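Local coordinates for methionine gamma-lyase (Trichomonas vaginalis, PDB 1E5E), which is a Cys/Met metabolism PLP-dependent enzyme that here holds the ligand PPJ in a pocket shared between subunits, at residues K324-N329 / G370-S375; I333-S338 / A350-A355. One frame throughout, in Å; residues are numbered along the deposited sequence.

Contact 1. Residues K324-N329 / G370-S375; sequences KKLLDN and GMIRLS. With PPJ (N-(hydroxy{3-hydroxy-2-methyl-5-[(phosphonooxy)methyl]pyridin-4-yl}methyl)norvaline), chain C.
I372 meets L326 and L327 with the ends of its two branches, and the contact is wholly apolar. From CB the I372 side chain divides. CG2 ends against L327 CD1 at 3.9 Å. The longer branch, with CG1 anti to the carbonyl carbon (chi1 -66°), runs through CG1 to CD1 and leads to the helix. I372 CD1 touches L326 CD2 at 4.0 Å and also reaches L327 CD1 at 3.9 Å. L327 CD1 thus touches both methyl ends of I372. The L327 and I372 side chains run past each other in opposite senses.

The first bond of R373 points away from the helix, and its chain, bent at chi3 (70°), brings the guanidinium to PPJ. This group meets the PPJ carboxylate edge to edge in a bidentate pairing, with the carboxylate carbon in its plane. NH1 bonds PPJ O at 2.7 Å and NH2 bonds PPJ OXT at 2.9 Å, both nearly straight. N158 also bonds NH1.

This is helix-on-sheet packing: L326 and L327 of helix 319-328 lie against I372 of the five-strand mixed sheet. Strand 371-375, between 311-316 and 345-347, carries the pocket residue R373 next to I372. I346 also touches L327 and I372, and L392 of helix 381-396 packs on L326.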
loop_
_atom_site.group_PDB
_atom_site.type_symbol
_atom_site.label_atom_id
_atom_site.label_comp_id
_atom_site.label_asym_id
_atom_site.label_seq_id
_atom_site.Cartn_x
_atom_site.Cartn_y
_atom_site.Cartn_z
ATOM N N LYS A 324 -10.906 24.650 26.814
ATOM C CA LYS A 324 -11.288 24.904 25.433
ATOM C C LYS A 324 -10.505 26.052 24.817
ATOM O O LYS A 324 -10.009 25.942 23.687
ATOM C CB LYS A 324 -12.789 25.166 25.349
ATOM C CG LYS A 324 -13.577 23.897 25.696
ATOM C CD LYS A 324 -14.993 23.986 25.152
ATOM C CE LYS A 324 -15.842 24.929 26.019
ATOM N NZ LYS A 324 -17.083 25.384 25.305
ATOM N N LYS A 325 -10.353 27.143 25.559
ATOM C CA LYS A 325 -9.608 28.271 25.017
ATOM C C LYS A 325 -8.166 27.868 24.721
ATOM O O LYS A 325 -7.567 28.391 23.781
ATOM C CB LYS A 325 -9.616 29.514 25.893
ATOM N N LEU A 326 -7.538 27.146 25.644
ATOM C CA LEU A 326 -6.143 26.769 25.398
ATOM C C LEU A 326 -6.044 25.836 24.190
ATOM O O LEU A 326 -5.212 26.062 23.340
ATOM C CB LEU A 326 -5.539 26.052 26.609
ATOM C CG LEU A 326 -4.153 25.421 26.395
ATOM C CD1 LEU A 326 -3.093 26.494 26.225
ATOM C CD2 LEU A 326 -3.841 24.478 27.556
ATOM N N LEU A 327 -6.904 24.809 24.118
ATOM C CA LEU A 327 -6.850 23.825 23.051
ATOM C C LEU A 327 -7.204 24.431 21.693
ATOM O O LEU A 327 -6.422 24.158 20.790
ATOM C CB LEU A 327 -7.654 22.566 23.320
ATOM C CG LEU A 327 -6.906 21.457 24.104
ATOM C CD1 LEU A 327 -6.055 21.969 25.258
ATOM C CD2 LEU A 327 -7.958 20.475 24.603
ATOM N N ASP A 328 -8.089 25.436 21.711
ATOM C CA ASP A 328 -8.376 26.099 20.454
ATOM C C ASP A 328 -7.268 27.050 20.052
ATOM O O ASP A 328 -7.348 27.441 18.893
ATOM C CB ASP A 328 -9.697 26.894 20.523
ATOM C CG ASP A 328 -10.846 25.926 20.734
ATOM O OD1 ASP A 328 -10.688 24.685 20.688
ATOM O OD2 ASP A 328 -11.983 26.382 20.992
ATOM N N ASN A 329 -6.310 27.455 20.868
ATOM C CA ASN A 329 -5.326 28.436 20.390
ATOM C C ASN A 329 -3.914 27.894 20.201
ATOM O O ASN A 329 -2.906 28.594 20.049
ATOM C CB ASN A 329 -5.388 29.611 21.391
ATOM C CG ASN A 329 -6.685 30.392 21.191
ATOM O OD1 ASN A 329 -6.934 30.932 20.096
ATOM N ND2 ASN A 329 -7.612 30.326 22.139
ATOM N N GLY A 370 -11.848 19.823 33.871
ATOM C CA GLY A 370 -10.758 20.775 33.613
ATOM C C GLY A 370 -9.499 20.013 33.113
ATOM O O GLY A 370 -8.433 20.572 32.824
ATOM N N MET A 371 -9.629 18.697 33.007
ATOM C CA MET A 371 -8.514 17.843 32.650
ATOM C C MET A 371 -8.221 17.828 31.142
ATOM O O MET A 371 -9.122 17.794 30.320
ATOM C CB MET A 371 -8.837 16.461 33.168
ATOM C CG MET A 371 -7.717 15.434 33.004
ATOM S SD MET A 371 -8.098 14.047 34.075
ATOM C CE MET A 371 -7.521 14.541 35.679
ATOM N N ILE A 372 -6.947 17.967 30.820
ATOM C CA ILE A 372 -6.429 17.912 29.463
ATOM C C ILE A 372 -5.417 16.769 29.345
ATOM O O ILE A 372 -4.579 16.639 30.257
ATOM C CB ILE A 372 -5.721 19.241 29.127
ATOM C CG1 ILE A 372 -6.767 20.349 29.106
ATOM C CG2 ILE A 372 -5.014 19.185 27.768
ATOM C CD1 ILE A 372 -6.268 21.772 29.176
ATOM N N ARG A 373 -5.458 15.968 28.283
ATOM C CA ARG A 373 -4.460 14.896 28.118
ATOM C C ARG A 373 -3.543 15.210 26.933
ATOM O O ARG A 373 -3.980 15.502 25.822
ATOM C CB ARG A 373 -5.136 13.531 27.969
ATOM C CG ARG A 373 -4.195 12.334 27.960
ATOM C CD ARG A 373 -4.886 11.074 27.389
ATOM N NE ARG A 373 -5.100 11.247 25.936
ATOM C CZ ARG A 373 -5.804 10.379 25.183
ATOM N NH1 ARG A 373 -6.360 9.303 25.724
ATOM N NH2 ARG A 373 -5.951 10.615 23.887
ATOM N N LEU A 374 -2.235 15.031 27.085
ATOM C CA LEU A 374 -1.259 15.404 26.081
ATOM C C LEU A 374 -0.377 14.190 25.801
ATOM O O LEU A 374 0.031 13.602 26.799
ATOM C CB LEU A 374 -0.381 16.557 26.556
ATOM C CG LEU A 374 0.846 16.983 25.763
ATOM C CD1 LEU A 374 0.490 17.611 24.411
ATOM C CD2 LEU A 374 1.668 17.970 26.618
ATOM N N SER A 375 -0.027 13.979 24.537
ATOM C CA SER A 375 0.856 12.914 24.155
ATOM C C SER A 375 1.984 13.624 23.399
ATOM O O SER A 375 1.635 14.314 22.458
ATOM C CB SER A 375 0.222 11.898 23.167
ATOM O OG SER A 375 1.145 10.805 23.033
HETATM N N1 PPJ C . -6.217 0.734 25.140
HETATM C C2 PPJ C . -5.781 1.979 25.423
HETATM C C6 PPJ C . -7.114 0.519 24.137
HETATM C C2A PPJ C . -5.225 2.387 26.647
HETATM C C3 PPJ C . -6.162 2.987 24.513
HETATM O O3 PPJ C . -5.848 4.200 24.879
HETATM C C4 PPJ C . -6.912 2.734 23.359
HETATM C C4A PPJ C . -7.247 3.833 22.514
HETATM C C5 PPJ C . -7.476 1.472 23.171
HETATM N N PPJ C . -7.329 5.107 22.943
HETATM C C5A PPJ C . -8.113 1.041 21.962
HETATM O OP4 PPJ C . -7.215 0.866 21.049
HETATM P P PPJ C . -7.777 1.094 19.576
HETATM O OP1 PPJ C . -6.556 0.728 18.619
HETATM O OP2 PPJ C . -8.219 2.581 19.424
HETATM O OP3 PPJ C . -9.012 0.140 19.261
HETATM C CA PPJ C . -7.556 6.185 22.140
HETATM C CB PPJ C . -8.596 6.176 21.101
HETATM C C PPJ C . -7.533 7.428 22.842
HETATM C CG PPJ C . -10.046 6.140 21.424
HETATM C CD PPJ C . -10.591 7.481 21.272
HETATM O O PPJ C . -7.381 7.389 24.117
HETATM O OXT PPJ C . -7.190 8.539 22.245
#

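Contact 2. Residues I333-S338 / A350-A355. With PPJ (N-(hydroxy{3-hydroxy-2-methyl-5-[(phosphonooxy)methyl]pyridin-4-yl}methyl)norvaline), chain C.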
loop_
_atom_site.group_PDB
_atom_site.type_symbol
_atom_site.label_atom_id
_atom_site.label_comp_id
_atom_site.label_asym_id
_atom_site.label_seq_id
_atom_site.Cartn_x
_atom_site.Cartn_y
_atom_site.Cartn_z
ATOM N N ILE A 333 0.899 21.910 18.614
ATOM C CA ILE A 333 0.294 20.702 19.169
ATOM C C ILE A 333 -1.047 20.488 18.452
ATOM O O ILE A 333 -1.707 21.488 18.137
ATOM C CB ILE A 333 0.164 20.792 20.686
ATOM C CG1 ILE A 333 1.617 20.915 21.207
ATOM C CG2 ILE A 333 -0.465 19.520 21.251
ATOM C CD1 ILE A 333 1.744 21.622 22.518
ATOM N N THR A 334 -1.357 19.258 18.096
ATOM C CA THR A 334 -2.518 18.943 17.291
ATOM C C THR A 334 -3.695 18.457 18.118
ATOM O O THR A 334 -3.519 17.629 19.012
ATOM C CB THR A 334 -2.136 17.843 16.256
ATOM O OG1 THR A 334 -1.122 18.400 15.388
ATOM C CG2 THR A 334 -3.322 17.463 15.388
ATOM N N LEU A 335 -4.854 19.054 17.879
ATOM C CA LEU A 335 -6.084 18.727 18.597
ATOM C C LEU A 335 -6.791 17.567 17.909
ATOM O O LEU A 335 -7.416 17.733 16.874
ATOM C CB LEU A 335 -6.997 19.965 18.526
ATOM C CG LEU A 335 -8.360 19.850 19.176
ATOM C CD1 LEU A 335 -8.236 19.536 20.663
ATOM C CD2 LEU A 335 -9.130 21.176 18.997
ATOM N N ALA A 336 -6.738 16.401 18.485
ATOM C CA ALA A 336 -7.334 15.200 17.945
ATOM C C ALA A 336 -7.203 14.123 19.001
ATOM O O ALA A 336 -6.315 14.289 19.857
ATOM C CB ALA A 336 -6.450 14.796 16.723
ATOM N N VAL A 337 -7.956 13.040 18.958
ATOM C CA VAL A 337 -7.758 11.982 19.947
ATOM C C VAL A 337 -6.638 11.075 19.413
ATOM O O VAL A 337 -6.049 11.369 18.373
ATOM C CB VAL A 337 -9.044 11.226 20.261
ATOM C CG1 VAL A 337 -10.114 12.222 20.754
ATOM C CG2 VAL A 337 -9.583 10.507 19.012
ATOM N N SER A 338 -6.358 9.975 20.094
ATOM C CA SER A 338 -5.241 9.119 19.817
ATOM C C SER A 338 -3.998 9.665 20.532
ATOM O O SER A 338 -4.071 10.721 21.164
ATOM C CB SER A 338 -4.901 8.903 18.317
ATOM O OG SER A 338 -4.248 7.627 18.278
ATOM N N ALA A 350 -13.116 14.411 29.188
ATOM C CA ALA A 350 -14.523 14.411 29.583
ATOM C C ALA A 350 -15.446 14.673 28.403
ATOM O O ALA A 350 -16.509 14.043 28.451
ATOM C CB ALA A 350 -14.815 15.382 30.719
ATOM N N SER A 351 -15.046 15.468 27.403
ATOM C CA SER A 351 -15.953 15.641 26.269
ATOM C C SER A 351 -15.578 14.815 25.039
ATOM O O SER A 351 -16.265 14.946 23.989
ATOM C CB SER A 351 -16.035 17.108 25.803
ATOM O OG SER A 351 -14.782 17.509 25.246
ATOM N N MET A 352 -14.438 14.121 25.084
ATOM C CA MET A 352 -13.930 13.407 23.915
ATOM C C MET A 352 -13.698 11.937 24.174
ATOM O O MET A 352 -14.680 11.162 24.184
ATOM C CB MET A 352 -12.637 14.081 23.385
ATOM C CG MET A 352 -12.944 15.529 22.958
ATOM S SD MET A 352 -11.459 16.370 22.404
ATOM C CE MET A 352 -12.069 18.037 22.228
ATOM N N THR A 353 -12.494 11.466 24.532
ATOM C CA THR A 353 -12.271 10.040 24.726
ATOM C C THR A 353 -13.114 9.400 25.820
ATOM O O THR A 353 -13.375 8.198 25.815
ATOM C CB THR A 353 -10.792 9.713 25.081
ATOM O OG1 THR A 353 -10.360 10.499 26.232
ATOM C CG2 THR A 353 -9.912 9.987 23.872
ATOM N N HIS A 354 -13.520 10.167 26.837
ATOM C CA HIS A 354 -14.256 9.557 27.952
ATOM C C HIS A 354 -15.654 10.089 28.091
ATOM O O HIS A 354 -16.335 9.792 29.085
ATOM C CB HIS A 354 -13.466 9.748 29.261
ATOM C CG HIS A 354 -12.252 8.860 29.325
ATOM N ND1 HIS A 354 -11.086 9.160 28.664
ATOM C CD2 HIS A 354 -12.032 7.696 30.003
ATOM C CE1 HIS A 354 -10.193 8.206 28.924
ATOM N NE2 HIS A 354 -10.739 7.302 29.748
ATOM N N ALA A 355 -16.142 10.766 27.044
ATOM C CA ALA A 355 -17.507 11.271 27.047
ATOM C C ALA A 355 -18.510 10.117 27.105
ATOM O O ALA A 355 -19.613 10.325 27.631
ATOM C CB ALA A 355 -17.834 12.103 25.823
HETATM N N1 PPJ C . -6.217 0.734 25.140
HETATM C C2 PPJ C . -5.781 1.979 25.423
HETATM C C6 PPJ C . -7.114 0.519 24.137
HETATM C C2A PPJ C . -5.225 2.387 26.647
HETATM C C3 PPJ C . -6.162 2.987 24.513
HETATM O O3 PPJ C . -5.848 4.200 24.879
HETATM C C4 PPJ C . -6.912 2.734 23.359
HETATM C C4A PPJ C . -7.247 3.833 22.514
HETATM C C5 PPJ C . -7.476 1.472 23.171
HETATM N N PPJ C . -7.329 5.107 22.943
HETATM C C5A PPJ C . -8.113 1.041 21.962
HETATM O OP4 PPJ C . -7.215 0.866 21.049
HETATM P P PPJ C . -7.777 1.094 19.576
HETATM O OP1 PPJ C . -6.556 0.728 18.619
HETATM O OP2 PPJ C . -8.219 2.581 19.424
HETATM O OP3 PPJ C . -9.012 0.140 19.261
HETATM C CA PPJ C . -7.556 6.185 22.140
HETATM C CB PPJ C . -8.596 6.176 21.101
HETATM C C PPJ C . -7.533 7.428 22.842
HETATM C CG PPJ C . -10.046 6.140 21.424
HETATM C CD PPJ C . -10.591 7.481 21.272
HETATM O O PPJ C . -7.381 7.389 24.117
HETATM O OXT PPJ C . -7.190 8.539 22.245
#
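V337 and T353 lie closest in the backbone, with CA atoms 6.9 Å apart, where the end of 333-338 passes the type I beta turn M352-A355. No hydrogen bond joins the two segments. V337 CG1 is the main point of contact. It touches T353 CG2 at 3.8 Å and M352 CB at 4.1 Å. With CG1 anti to the carbonyl carbon (chi1 -57°), CG1 turns to the loop and CG2 is left to meet PPJ CD at 3.9 Å. One valine packs on both the turn and the ligand. M352 is extended beyond CG, and this carries CE to L335 CD1 at 4.4 Å, a loose contact.

The PPJ carboxylate lies beside the V337-T353 pair. S338 N gives a bent hydrogen bond to PPJ OXT (2.7 Å, 144° at the hydrogen). T353 CG2 lies 3.5 Å from the same oxygen. T353 OG1 is bonded to H354 ND1 and to Q347 NE2, which ties down the rotation of this side chain.

The turn belongs to the loop between strand 345-347 and helix 359-364. Segment 333-338 leaves strand 334-335, outermost in this chain's sheet, where the backbone of L335 bonds to the second subunit. T34 of that subunit bonds V337 O.

Along the chain, helix 319-328 comes first and supplies the opening side of contact 1. The chain then enters 333-338, the first side of contact 2. After strand 345-347 it reaches 350-355, which closes the smaller loop. Helix 359-364 follows, and strand 371-375 closes the larger loop. Contact 2 is thus nested inside the loop closed by contact 1. Their centres lie about 9 Å apart. L327 CD2 packs on L335 CD1 at 4.1 Å, and L374 CD1 packs on I333 CG2 at 3.8 Å. Together the contacts tie the helix, two strands of one sheet and a loop to the PPJ site and the second subunit.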